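PDB 3MDN: glutamine aminotransferase class-II domain protein from Ruegeria pomeroyi, which probably hydrolyses glutamine to glutamate and ammonia, as class-II glutamine amidotransferases of the Ntn-hydrolase superfamily do. Local coordinates for residues L148-L151 and A152-E155; G163-A166 and R167-R171; F191-Q195 and T196-A200. All coordinates share one frame; numbering follows the deposited sequence.

Overall arrangement
All three contacts are local, each running along one continuous stretch, and contact 2 touches both of the others. Contacts 1 and 2 lie on consecutive helices, 144-154 and 161-179; their centres are 8 Å apart, and they meet through packing and through salt bridges from E155 to R167 and R171. Contact 3 closes the hairpin of strands 185-192 and 197-203. It touches contact 2 through L165, which packs on F191 and A200, but does not touch contact 1. The helical contacts are mostly buried, with leucines, isoleucine and alanines inside and charged residues toward the more open side. Contact 3 is only partly buried: most of its strand residues are buried, while its turn is polar and carries bound water.

Contact 1. Residues L148-L151 and A152-E155; sequences LFLL and ALSE
L153 lays its CD1 methyl over one face of the F149 ring, 3.8 Å from the centroid and 23° off the normal, a CH-pi contact displaced toward the CE1-CZ rim. F149 sends CG anti to its own backbone N (chi1 175°), which swings the ring up alongside the next turn, where L153 can meet it. The same CD1 also touches L150 CD2 at 4.1 Å, so one methyl is shared between two residues of the preceding turn. On another side of the helix, L150 O is gripped twice: S154 N donates from one face of the carbonyl plane at 2.8 Å, and S154 OG reaches L150 O from the opposite face, also at 2.8 Å. This is the familiar helical arrangement in which a serine folds its hydroxyl back on the carbonyl four residues earlier, here in the last turn of helix 144-154. E155 is the first residue to leave helical geometry, yet its N still bonds to L151 O at 2.9 Å, and its CG lies 3.3 Å from L151 O. Farther out, S154 OG also hydrogen-bonds to A132 N, and the carboxylate of E155 forms salt bridges with R167 and R171 of the next helix. F111 meets the F149 ring with planes nearly parallel, while F104 and A106 of strand 104-106 pack against F149.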
# COMPACT_ATOMS: atom_id res chain seq x y z
N LEU D 148 -26.10 -4.08 -2.11
CA LEU D 148 -27.22 -3.21 -1.86
C LEU D 148 -27.24 -2.06 -2.90
O LEU D 148 -28.29 -1.68 -3.44
CB LEU D 148 -27.12 -2.64 -0.44
CG LEU D 148 -28.31 -2.48 0.52
CD1 LEU D 148 -28.08 -1.28 1.41
CD2 LEU D 148 -29.69 -2.39 -0.16
N PHE D 149 -26.07 -1.49 -3.16
CA PHE D 149 -25.96 -0.37 -4.10
C PHE D 149 -26.33 -0.81 -5.52
O PHE D 149 -27.12 -0.16 -6.19
CB PHE D 149 -24.54 0.18 -4.10
CG PHE D 149 -24.27 1.27 -5.12
CD1 PHE D 149 -25.17 2.31 -5.33
CD2 PHE D 149 -23.06 1.28 -5.81
CE1 PHE D 149 -24.86 3.34 -6.24
CE2 PHE D 149 -22.77 2.29 -6.75
CZ PHE D 149 -23.66 3.32 -6.94
N LEU D 150 -25.77 -1.91 -5.96
CA LEU D 150 -26.01 -2.35 -7.35
C LEU D 150 -27.43 -2.87 -7.55
O LEU D 150 -28.02 -2.69 -8.62
CB LEU D 150 -24.98 -3.39 -7.77
CG LEU D 150 -23.57 -2.82 -7.68
CD1 LEU D 150 -22.59 -3.88 -8.08
CD2 LEU D 150 -23.39 -1.56 -8.57
N LEU D 151 -27.96 -3.53 -6.51
CA LEU D 151 -29.38 -3.90 -6.48
C LEU D 151 -30.29 -2.68 -6.55
O LEU D 151 -31.33 -2.73 -7.19
CB LEU D 151 -29.73 -4.67 -5.21
CG LEU D 151 -29.49 -6.15 -4.92
CD1 LEU D 151 -30.68 -6.63 -4.06
CD2 LEU D 151 -29.43 -7.02 -6.16
N ALA D 152 -29.94 -1.61 -5.85
CA ALA D 152 -30.75 -0.39 -5.93
C ALA D 152 -30.69 0.23 -7.33
O ALA D 152 -31.72 0.69 -7.85
CB ALA D 152 -30.33 0.62 -4.85
N LEU D 153 -29.51 0.25 -7.94
CA LEU D 153 -29.41 0.61 -9.38
C LEU D 153 -30.31 -0.30 -10.23
O LEU D 153 -31.11 0.21 -11.02
CB LEU D 153 -27.95 0.61 -9.89
CG LEU D 153 -27.19 1.86 -9.40
CD1 LEU D 153 -25.67 1.70 -9.39
CD2 LEU D 153 -27.60 3.13 -10.16
N SER D 154 -30.20 -1.62 -10.04
CA SER D 154 -31.04 -2.59 -10.79
C SER D 154 -32.53 -2.29 -10.62
O SER D 154 -33.32 -2.50 -11.53
CB SER D 154 -30.75 -4.03 -10.35
OG SER D 154 -29.35 -4.30 -10.42
N GLU D 155 -32.90 -1.75 -9.45
CA GLU D 155 -34.29 -1.41 -9.13
C GLU D 155 -34.72 0.03 -9.52
O GLU D 155 -35.77 0.47 -9.13
CB GLU D 155 -34.57 -1.62 -7.64
CG GLU D 155 -34.58 -3.08 -7.13
CD GLU D 155 -35.79 -3.88 -7.64
OE1 GLU D 155 -36.79 -3.29 -8.04
OE2 GLU D 155 -35.73 -5.12 -7.66

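Contact 2. Residues G163-A166 and R167-R171; sequences GALA and RAIAR
The guanidinium of R167 lies flat over the peptide that joins G163 to A164: G163 O sits 3.5 Å from the guanidinium plane, over its centre, and A164 N lies over the same face, 3.6 Å from R167 NH1. NE forms a salt bridge with E155 and NH1 one with D160, both outside G163-R171. The side chain gets there by bending at chi3 (-62°), which folds its end back toward the start of helix 161-179. Glycine at 163 suits this fold, since a beta carbon there would lie about 3.1 Å from R167 NH2, a tight fit. G163 O meanwhile accepts the backbone N of R167 at 2.9 Å, so the same carbonyl oxygen serves the main chain and underlies the cation. Two residues further along each segment, the contact becomes apolar. L165 CG meets I169 CD1 at 3.8 Å, and the backbone bond from I169 N to L165 O, 2.9 Å, ties the same two residues. This pair forms the inward side of the helix, where L148 of helix 144-154 and residues of strands 185-192 and 197-203 pack against both side chains. A168 N and A170 N continue the regular helical bonding to A164 O and A166 O. With two carboxylates at its nitrogens and a carbonyl oxygen against its face, the R167 guanidinium is probably held in one orientation and its positive charge stabilised, while D160 also accepts G163 N and so ties the charge pair to the helix start.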
# COMPACT_ATOMS: atom_id res chain seq x y z
N GLY D 163 -37.98 4.60 -3.87
CA GLY D 163 -38.58 3.31 -4.26
C GLY D 163 -37.52 2.25 -4.53
O GLY D 163 -37.64 1.11 -4.08
N ALA D 164 -36.45 2.63 -5.22
CA ALA D 164 -35.42 1.65 -5.60
C ALA D 164 -34.65 1.13 -4.38
O ALA D 164 -34.40 -0.05 -4.26
CB ALA D 164 -34.48 2.21 -6.64
N LEU D 165 -34.27 2.02 -3.46
CA LEU D 165 -33.56 1.56 -2.28
C LEU D 165 -34.50 0.66 -1.46
O LEU D 165 -34.13 -0.42 -1.00
CB LEU D 165 -33.02 2.73 -1.46
CG LEU D 165 -32.25 2.28 -0.22
CD1 LEU D 165 -31.01 1.50 -0.66
CD2 LEU D 165 -31.85 3.45 0.60
N ALA D 166 -35.74 1.13 -1.30
CA ALA D 166 -36.83 0.39 -0.64
C ALA D 166 -36.95 -1.06 -1.18
O ALA D 166 -37.02 -2.03 -0.41
CB ALA D 166 -38.15 1.14 -0.81
N ARG D 167 -36.96 -1.20 -2.50
CA ARG D 167 -37.05 -2.54 -3.12
C ARG D 167 -35.78 -3.41 -2.95
O ARG D 167 -35.86 -4.64 -2.70
CB ARG D 167 -37.45 -2.42 -4.60
CG ARG D 167 -38.93 -2.05 -4.84
CD ARG D 167 -39.31 -2.07 -6.37
NE ARG D 167 -38.54 -1.08 -7.12
CZ ARG D 167 -38.89 0.20 -7.24
NH1 ARG D 167 -38.14 1.05 -7.93
NH2 ARG D 167 -40.00 0.63 -6.69
N ALA D 168 -34.61 -2.80 -3.11
CA ALA D 168 -33.35 -3.52 -2.91
C ALA D 168 -33.25 -4.06 -1.47
O ALA D 168 -32.85 -5.21 -1.24
CB ALA D 168 -32.19 -2.61 -3.20
N ILE D 169 -33.66 -3.23 -0.51
CA ILE D 169 -33.63 -3.67 0.88
C ILE D 169 -34.59 -4.83 1.17
O ILE D 169 -34.22 -5.82 1.82
CB ILE D 169 -33.88 -2.46 1.82
CG1 ILE D 169 -32.59 -1.62 1.89
CG2 ILE D 169 -34.34 -2.90 3.21
CD1 ILE D 169 -32.84 -0.28 2.53
N ALA D 170 -35.84 -4.71 0.69
CA ALA D 170 -36.82 -5.81 0.80
C ALA D 170 -36.25 -7.12 0.29
O ALA D 170 -36.33 -8.17 0.94
CB ALA D 170 -38.13 -5.46 0.03
N ARG D 171 -35.66 -7.07 -0.90
CA ARG D 171 -35.08 -8.26 -1.52
C ARG D 171 -33.97 -8.87 -0.66
O ARG D 171 -33.95 -10.09 -0.41
CB ARG D 171 -34.55 -7.90 -2.89
CG ARG D 171 -35.53 -8.19 -3.99
CD ARG D 171 -35.28 -9.64 -4.52
NE ARG D 171 -34.69 -9.68 -5.86
CZ ARG D 171 -34.59 -8.63 -6.67
NH1 ARG D 171 -35.03 -7.45 -6.26
NH2 ARG D 171 -34.05 -8.76 -7.87

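Contact 3. Residues F191-Q195 and T196-A200; sequences FSDGQ and TLYAA
F191 and Y198 face each other as an antiparallel hydrogen-bonded pair in the beta hairpin formed by strands 185-192 and 197-203, one pair in from the turn, with S192-L197 between. Y198 N meets F191 O at 2.8 Å, and F191 N returns a bond to Y198 O. From CB, the F191 side chain takes the position between its backbone N and carbonyl carbon (chi1 54°), which tips the ring across the neighbouring strand. CG is still 4.0 Å from Y198 CB; farther along, CD2 passes Y198 CD1, and CE2 and CZ close on Y198 CB, CE2 at 3.4 Å. That methylene lies over the face of the F191 ring, whereas the two rings, planes at 18°, are offset so that little of one lies over the other. CE1 also lies near Y198 CB and packs on L165 of helix 161-179. An alanine in place of F191 would remove the ring beneath Y198 CB and is likely to leave a gap between the hairpin and L165. The turn is polar: S192 OG accepts G194 N in an ST turn and donates to T196 O at 2.9 Å. D193 OD1 takes Q195 N, an Asx turn, and T196 N as well, the latter at 2.8 Å and almost straight (174°). D193 OD2 receives a bond from a water at 2.7 Å, and that water lies 2.6 Å from Y198 OH.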
# COMPACT_ATOMS: atom_id res chain seq x y z
N PHE D 191 -25.95 8.55 0.01
CA PHE D 191 -25.81 8.34 -1.42
C PHE D 191 -26.21 9.60 -2.20
O PHE D 191 -26.93 10.42 -1.67
CB PHE D 191 -26.55 7.07 -1.91
CG PHE D 191 -28.02 7.00 -1.55
CD1 PHE D 191 -28.43 6.63 -0.27
CD2 PHE D 191 -28.99 7.29 -2.49
CE1 PHE D 191 -29.78 6.58 0.05
CE2 PHE D 191 -30.35 7.24 -2.17
CZ PHE D 191 -30.75 6.86 -0.92
N SER D 192 -25.68 9.78 -3.41
CA SER D 192 -25.84 11.03 -4.18
C SER D 192 -25.80 10.79 -5.67
O SER D 192 -25.16 9.82 -6.14
CB SER D 192 -24.71 12.03 -3.85
OG SER D 192 -24.92 13.31 -4.46
N ASP D 193 -26.43 11.68 -6.42
CA ASP D 193 -26.30 11.66 -7.88
C ASP D 193 -25.47 12.84 -8.30
O ASP D 193 -25.39 13.15 -9.47
CB ASP D 193 -27.68 11.72 -8.56
CG ASP D 193 -28.54 12.90 -8.07
OD1 ASP D 193 -28.01 13.76 -7.32
OD2 ASP D 193 -29.74 12.95 -8.41
N GLY D 194 -24.85 13.52 -7.35
CA GLY D 194 -24.05 14.69 -7.68
C GLY D 194 -24.81 15.99 -7.70
O GLY D 194 -24.21 17.04 -7.86
N GLN D 195 -26.13 15.93 -7.52
CA GLN D 195 -26.97 17.12 -7.32
C GLN D 195 -27.73 17.14 -5.97
O GLN D 195 -27.83 18.17 -5.30
CB GLN D 195 -27.97 17.24 -8.47
CG GLN D 195 -27.40 17.94 -9.74
CD GLN D 195 -27.91 19.40 -9.84
OE1 GLN D 195 -28.96 19.68 -10.46
NE2 GLN D 195 -27.20 20.32 -9.18
N THR D 196 -28.25 15.98 -5.59
CA THR D 196 -29.02 15.83 -4.35
C THR D 196 -28.26 14.87 -3.45
O THR D 196 -27.66 13.94 -3.96
CB THR D 196 -30.44 15.26 -4.64
OG1 THR D 196 -31.13 16.14 -5.52
CG2 THR D 196 -31.25 15.11 -3.36
N LEU D 197 -28.33 15.07 -2.14
CA LEU D 197 -27.68 14.15 -1.22
C LEU D 197 -28.80 13.42 -0.46
O LEU D 197 -29.76 14.07 -0.02
CB LEU D 197 -26.78 14.91 -0.23
CG LEU D 197 -26.28 14.10 0.97
CD1 LEU D 197 -25.39 12.96 0.46
CD2 LEU D 197 -25.50 14.98 2.00
N TYR D 198 -28.68 12.11 -0.32
CA TYR D 198 -29.72 11.30 0.32
C TYR D 198 -29.12 10.58 1.51
O TYR D 198 -27.92 10.28 1.53
CB TYR D 198 -30.25 10.21 -0.62
CG TYR D 198 -30.93 10.74 -1.86
CD1 TYR D 198 -30.24 10.82 -3.06
CD2 TYR D 198 -32.25 11.22 -1.80
CE1 TYR D 198 -30.86 11.31 -4.21
CE2 TYR D 198 -32.88 11.72 -2.95
CZ TYR D 198 -32.18 11.75 -4.15
OH TYR D 198 -32.75 12.27 -5.28
N ALA D 199 -29.97 10.23 2.47
CA ALA D 199 -29.53 9.31 3.49
C ALA D 199 -30.75 8.58 4.00
O ALA D 199 -31.83 9.14 4.06
CB ALA D 199 -28.83 10.07 4.63
N ALA D 200 -30.57 7.33 4.37
CA ALA D 200 -31.70 6.54 4.87
C ALA D 200 -31.22 5.76 6.07
O ALA D 200 -30.04 5.50 6.22
CB ALA D 200 -32.24 5.61 3.78
O HOH W 1 -31.14 15.14 -7.85
O HOH W 2 -32.06 11.75 -7.77